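Local coordinates for peptidase S9 prolyl oligopeptidase catalytic domain-containing protein (Pyrococcus horikoshii, PDB 4HXF), which probably cleaves peptides as a serine peptidase of the prolyl oligopeptidase family, working as a self-compartmentalizing hexamer built from beta-propeller and alpha/beta-hydrolase parts, at residues A[153-158]-A[162-167]; A[175-178]-A[183-186]. One frame throughout, in Å; residues are numbered along the deposited sequence.

Overall arrangement
Both contacts belong to the beta-propeller and lie in adjacent four-stranded blades that follow one another in the chain: interaction 1 is the outermost hairpin of one blade, interaction 2 the first hairpin of the next. Their centres are 14 Å apart, and they touch directly. The Phe154 ring of interaction 1 lies against the backbone of interaction 2, its CE2 3.6 Å from Gly176 N, while Val156 packs its two methyls against different side chains, CG1 3.9 Å from Trp178 CH2 and CG2 3.9 Å from Ile183 CD1. Interaction 1 carries Glu162, a magnesium ligand; interaction 2 lies away from the magnesium sites and the chloromethyl ketone pocket.

Interaction 1: A[153-158]-A[162-167]; sequences TFWVID and EEVIEQ. With MG (magnesium ion), chain F.
The indole of Trp155 receives Val164 CG2 on one face, 3.8 Å above its plane and displaced toward the rim, where the methyl meets CE3 at 4.1 Å. Gln167 CB approaches the same ring obliquely at CD1 (3.9 Å), and the Gln167 amide plane is turned 61° from the indole. Trp155 CG stands beside the backbone N (chi1 -62°), placing the broad ring where it can meet both neighbours. With the indole cut back to an alanine, Val164 CG2 would probably lose its aromatic platform and a gap would open beside Gln167 CB.

The two strands form the outermost hairpin of a four-stranded propeller blade, and two bulges interrupt their pairing. In the classic bulge, Ile165 and Glu166 both face Val156: Val156 N donates to Glu166 O, and Val156 O accepts from Ile165 N at 2.8 Å. In the G1 bulge, Glu162 and Glu163 both face Asp158, with Glu162 in a left-handed backbone conformation (phi 70°). At the classic bulge the branched side chains of Val156 and Ile165 cross, CG1 to CG1 at 3.8 Å, an apolar contact between two buried residues. Asp158 turns its carboxylate to Arg116 and to the amide of Glu160.

Glu162 points away from the partner strand, and its extended chain carries a carboxylate to the magnesium, which OE1 binds at 2.0 Å together with Lys99 O and four waters. Its OE2 accepts a hydrogen bond from one of those waters at 2.6 Å and pairs with Lys98. On a second subunit, Lys33 meets Glu163 and Lys345 meets Glu166.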
loop_
_atom_site.group_PDB
_atom_site.type_symbol
_atom_site.label_atom_id
_atom_site.label_comp_id
_atom_site.label_asym_id
_atom_site.label_seq_id
_atom_site.Cartn_x
_atom_site.Cartn_y
_atom_site.Cartn_z
ATOM N N THR A 153 25.643 -13.158 -22.106
ATOM C CA THR A 153 24.597 -13.979 -22.675
ATOM C C THR A 153 24.192 -13.466 -24.017
ATOM O O THR A 153 24.137 -12.257 -24.250
ATOM C CB THR A 153 23.347 -13.994 -21.678
ATOM O OG1 THR A 153 22.774 -12.650 -21.648
ATOM C CG2 THR A 153 23.758 -14.548 -20.306
ATOM N N PHE A 154 23.910 -14.396 -24.888
ATOM C CA PHE A 154 23.530 -14.103 -26.233
ATOM C C PHE A 154 22.214 -14.807 -26.531
ATOM O O PHE A 154 22.095 -16.030 -26.225
ATOM C CB PHE A 154 24.546 -14.606 -27.252
ATOM C CG PHE A 154 25.912 -13.939 -27.136
ATOM C CD1 PHE A 154 26.817 -14.333 -26.148
ATOM C CD2 PHE A 154 26.230 -12.921 -27.957
ATOM C CE1 PHE A 154 28.036 -13.701 -26.043
ATOM C CE2 PHE A 154 27.483 -12.292 -27.848
ATOM C CZ PHE A 154 28.349 -12.670 -26.854
ATOM N N TRP A 155 21.203 -14.024 -26.945
ATOM C CA TRP A 155 19.898 -14.589 -27.224
ATOM C C TRP A 155 19.487 -14.252 -28.626
ATOM O O TRP A 155 19.478 -13.074 -29.002
ATOM C CB TRP A 155 18.832 -13.997 -26.297
ATOM C CG TRP A 155 18.981 -14.223 -24.795
ATOM C CD1 TRP A 155 19.687 -15.154 -24.140
ATOM C CD2 TRP A 155 18.183 -13.572 -23.736
ATOM N NE1 TRP A 155 19.542 -15.020 -22.769
ATOM C CE2 TRP A 155 18.644 -14.127 -22.475
ATOM C CE3 TRP A 155 17.198 -12.580 -23.710
ATOM C CZ2 TRP A 155 18.139 -13.672 -21.214
ATOM C CZ3 TRP A 155 16.701 -12.139 -22.447
ATOM C CH2 TRP A 155 17.163 -12.683 -21.238
ATOM N N VAL A 156 19.028 -15.208 -29.385
ATOM C CA VAL A 156 18.352 -14.918 -30.655
ATOM C C VAL A 156 16.841 -14.995 -30.367
ATOM O O VAL A 156 16.296 -16.018 -29.909
ATOM C CB VAL A 156 18.694 -15.916 -31.700
ATOM C CG1 VAL A 156 17.928 -15.654 -32.994
ATOM C CG2 VAL A 156 20.267 -15.956 -31.914
ATOM N N ILE A 157 16.170 -13.892 -30.640
ATOM C CA ILE A 157 14.749 -13.711 -30.350
ATOM C C ILE A 157 13.946 -13.638 -31.618
ATOM O O ILE A 157 14.196 -12.817 -32.525
ATOM C CB ILE A 157 14.503 -12.438 -29.514
ATOM C CG1 ILE A 157 15.293 -12.424 -28.201
ATOM C CG2 ILE A 157 12.991 -12.224 -29.153
ATOM C CD1 ILE A 157 15.480 -11.018 -27.667
ATOM N N ASP A 158 12.930 -14.502 -31.724
ATOM C CA ASP A 158 11.937 -14.429 -32.773
ATOM C C ASP A 158 10.888 -13.395 -32.361
ATOM O O ASP A 158 10.190 -13.607 -31.365
ATOM C CB ASP A 158 11.267 -15.752 -33.041
ATOM C CG ASP A 158 10.130 -15.622 -33.986
ATOM O OD1 ASP A 158 10.106 -14.621 -34.785
ATOM O OD2 ASP A 158 9.232 -16.522 -34.043
ATOM N N GLU A 162 7.753 -14.544 -30.417
ATOM C CA GLU A 162 8.117 -13.901 -29.158
ATOM C C GLU A 162 8.838 -14.859 -28.211
ATOM O O GLU A 162 8.424 -15.083 -27.010
ATOM C CB GLU A 162 6.900 -13.273 -28.499
ATOM C CG GLU A 162 6.160 -12.322 -29.414
ATOM C CD GLU A 162 5.033 -11.524 -28.702
ATOM O OE1 GLU A 162 5.099 -11.397 -27.439
ATOM O OE2 GLU A 162 4.184 -11.072 -29.475
ATOM N N GLU A 163 9.860 -15.493 -28.755
ATOM C CA GLU A 163 10.605 -16.587 -28.042
ATOM C C GLU A 163 12.082 -16.463 -28.324
ATOM O O GLU A 163 12.505 -16.170 -29.472
ATOM C CB GLU A 163 10.237 -18.003 -28.495
ATOM C CG GLU A 163 8.952 -18.404 -27.948
ATOM C CD GLU A 163 8.980 -18.516 -26.462
ATOM O OE1 GLU A 163 9.886 -19.051 -25.740
ATOM O OE2 GLU A 163 8.065 -17.981 -25.966
ATOM N N VAL A 164 12.857 -16.837 -27.304
ATOM C CA VAL A 164 14.304 -16.980 -27.438
ATOM C C VAL A 164 14.390 -18.358 -28.141
ATOM O O VAL A 164 13.956 -19.435 -27.580
ATOM C CB VAL A 164 15.003 -16.973 -26.073
ATOM C CG1 VAL A 164 16.470 -17.499 -26.294
ATOM C CG2 VAL A 164 14.938 -15.623 -25.340
ATOM N N ILE A 165 14.971 -18.376 -29.313
ATOM C CA ILE A 165 15.112 -19.566 -30.137
ATOM C C ILE A 165 16.532 -20.176 -30.077
ATOM O O ILE A 165 16.708 -21.352 -30.414
ATOM C CB ILE A 165 14.599 -19.411 -31.542
ATOM C CG1 ILE A 165 15.412 -18.462 -32.318
ATOM C CG2 ILE A 165 13.054 -19.119 -31.560
ATOM C CD1 ILE A 165 14.889 -18.291 -33.754
ATOM N N GLU A 166 17.524 -19.391 -29.666
ATOM C CA GLU A 166 18.856 -19.920 -29.417
ATOM C C GLU A 166 19.437 -19.062 -28.364
ATOM O O GLU A 166 19.177 -17.851 -28.284
ATOM C CB GLU A 166 19.734 -19.681 -30.646
ATOM C CG GLU A 166 19.326 -20.271 -31.942
ATOM C CD GLU A 166 19.830 -21.675 -32.156
ATOM O OE1 GLU A 166 19.561 -22.207 -33.254
ATOM O OE2 GLU A 166 20.433 -22.261 -31.213
ATOM N N GLN A 167 20.267 -19.680 -27.541
ATOM C CA GLN A 167 20.968 -18.921 -26.541
ATOM C C GLN A 167 22.299 -19.561 -26.238
ATOM O O GLN A 167 22.456 -20.819 -26.355
ATOM C CB GLN A 167 20.195 -18.834 -25.281
ATOM C CG GLN A 167 19.897 -20.088 -24.556
ATOM C CD GLN A 167 18.795 -19.797 -23.561
ATOM O OE1 GLN A 167 19.051 -19.165 -22.504
ATOM N NE2 GLN A 167 17.544 -20.142 -23.936
HETATM MG MG MG F . 3.987 -10.289 -26.143
HETATM O O HOH W 1 2.777 -9.775 -27.723
HETATM O O HOH W 2 5.294 -10.858 -24.604
HETATM O O HOH W 3 2.888 -9.144 -24.912
HETATM O O HOH W 4 2.893 -11.977 -25.571
#

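Interaction 2: A[175-178]-A[183-186]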
loop_
_atom_site.group_PDB
_atom_site.type_symbol
_atom_site.label_atom_id
_atom_site.label_comp_id
_atom_site.label_asym_id
_atom_site.label_seq_id
_atom_site.Cartn_x
_atom_site.Cartn_y
_atom_site.Cartn_z
ATOM N N SER A 175 31.213 -9.676 -26.938
ATOM C CA SER A 175 30.246 -8.957 -27.757
ATOM C C SER A 175 29.858 -9.800 -28.989
ATOM O O SER A 175 30.509 -10.779 -29.337
ATOM C CB SER A 175 30.745 -7.556 -28.165
ATOM O OG SER A 175 31.828 -7.709 -28.976
ATOM N N GLY A 176 28.785 -9.433 -29.672
ATOM C CA GLY A 176 28.272 -10.172 -30.822
ATOM C C GLY A 176 27.526 -9.316 -31.757
ATOM O O GLY A 176 26.830 -8.457 -31.324
ATOM N N ILE A 177 27.687 -9.595 -33.040
ATOM C CA ILE A 177 26.942 -8.986 -34.120
ATOM C C ILE A 177 26.406 -10.041 -35.075
ATOM O O ILE A 177 27.009 -11.105 -35.266
ATOM C CB ILE A 177 27.736 -7.913 -34.890
ATOM C CG1 ILE A 177 28.976 -8.532 -35.527
ATOM C CG2 ILE A 177 28.163 -6.775 -33.940
ATOM C CD1 ILE A 177 29.573 -7.697 -36.630
ATOM N N TRP A 178 25.349 -9.705 -35.779
ATOM C CA TRP A 178 24.979 -10.501 -36.926
ATOM C C TRP A 178 25.946 -10.400 -38.102
ATOM O O TRP A 178 26.446 -9.346 -38.419
ATOM C CB TRP A 178 23.603 -10.123 -37.450
ATOM C CG TRP A 178 22.408 -10.511 -36.584
ATOM C CD1 TRP A 178 21.588 -9.672 -35.896
ATOM C CD2 TRP A 178 21.895 -11.839 -36.383
ATOM N NE1 TRP A 178 20.586 -10.311 -35.333
ATOM C CE2 TRP A 178 20.701 -11.646 -35.536
ATOM C CE3 TRP A 178 22.310 -13.120 -36.720
ATOM C CZ2 TRP A 178 19.969 -12.687 -35.091
ATOM C CZ3 TRP A 178 21.512 -14.198 -36.320
ATOM C CH2 TRP A 178 20.381 -13.975 -35.487
ATOM N N ILE A 183 26.483 -15.405 -36.311
ATOM C CA ILE A 183 26.799 -14.413 -35.358
ATOM C C ILE A 183 28.350 -14.357 -35.172
ATOM O O ILE A 183 28.990 -15.403 -35.017
ATOM C CB ILE A 183 26.161 -14.706 -33.985
ATOM C CG1 ILE A 183 24.611 -14.744 -34.108
ATOM C CG2 ILE A 183 26.567 -13.694 -32.930
ATOM C CD1 ILE A 183 23.954 -15.340 -32.870
ATOM N N VAL A 184 28.926 -13.157 -35.296
ATOM C CA VAL A 184 30.385 -12.954 -35.050
ATOM C C VAL A 184 30.539 -12.585 -33.597
ATOM O O VAL A 184 29.950 -11.582 -33.088
ATOM C CB VAL A 184 31.010 -11.875 -35.951
ATOM C CG1 VAL A 184 32.519 -11.846 -35.779
ATOM C CG2 VAL A 184 30.726 -12.155 -37.408
ATOM N N VAL A 185 31.282 -13.400 -32.896
ATOM C CA VAL A 185 31.421 -13.302 -31.458
ATOM C C VAL A 185 32.817 -12.917 -31.067
ATOM O O VAL A 185 33.744 -13.643 -31.423
ATOM C CB VAL A 185 30.992 -14.582 -30.701
ATOM C CG1 VAL A 185 31.094 -14.476 -29.159
ATOM C CG2 VAL A 185 29.487 -14.998 -31.155
ATOM N N SER A 186 32.998 -11.807 -30.350
ATOM C CA SER A 186 34.350 -11.322 -29.952
ATOM C C SER A 186 34.504 -11.525 -28.450
ATOM O O SER A 186 33.645 -11.028 -27.680
ATOM C CB SER A 186 34.553 -9.844 -30.355
ATOM O OG SER A 186 34.329 -9.663 -31.750
#
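Strands 175-179 and 182-188 make the beta hairpin that opens a four-stranded blade of the propeller, and residues 175-178 and 183-186 pair across it in regular antiparallel register. Ser175 with Ser186 and Ile177 with Val184 are the hydrogen-bonded pairs, each closed by two backbone bonds. Val184 N to Ile177 O is the shortest, at 2.8 Å. Between them, Gly176 faces Val185 as a non-hydrogen-bonded pair, and its CA approaches Val184 O at 3.2 Å in a CA-H...O contact. Lacking a side chain, Gly176 also accommodates Ile183 CG2 4.4 Å from its CA.

Ile177 and Val184 lie side by side and point the same way, with Ile177 CG1 3.9 Å from Val184 CB. Ile177 CG1 sits between its own backbone N and carbonyl carbon (chi1 61°), which brings that branch against Val184; two beta-branched aliphatic residues suit a strand and make an apolar patch at this pair. Farther along the same face, Ser175 OG touches Ser186 CB at 3.7 Å, whereas Ser186 OG bonds to the backbone N of Ala221. The other face carries Trp178 and Ile183, whose side chains cross: Ile183 CG1 comes obliquely to the indole and lies 3.8 Å from Trp178 CE3. A flat, wide ring suits this place, since it meets the isoleucine branch and extends beyond the hairpin.

Strand 200-206 borders 182-188 on its other side, forming backbone bonds from Ile183 to Trp205 and from Val185 to Tyr203. Trp178 and Ile183 pack on Leu119 of strand 117-124 in the preceding blade, while Ile177 and Val184 rest on Ala221 of strand 219-224, the first strand of the following blade.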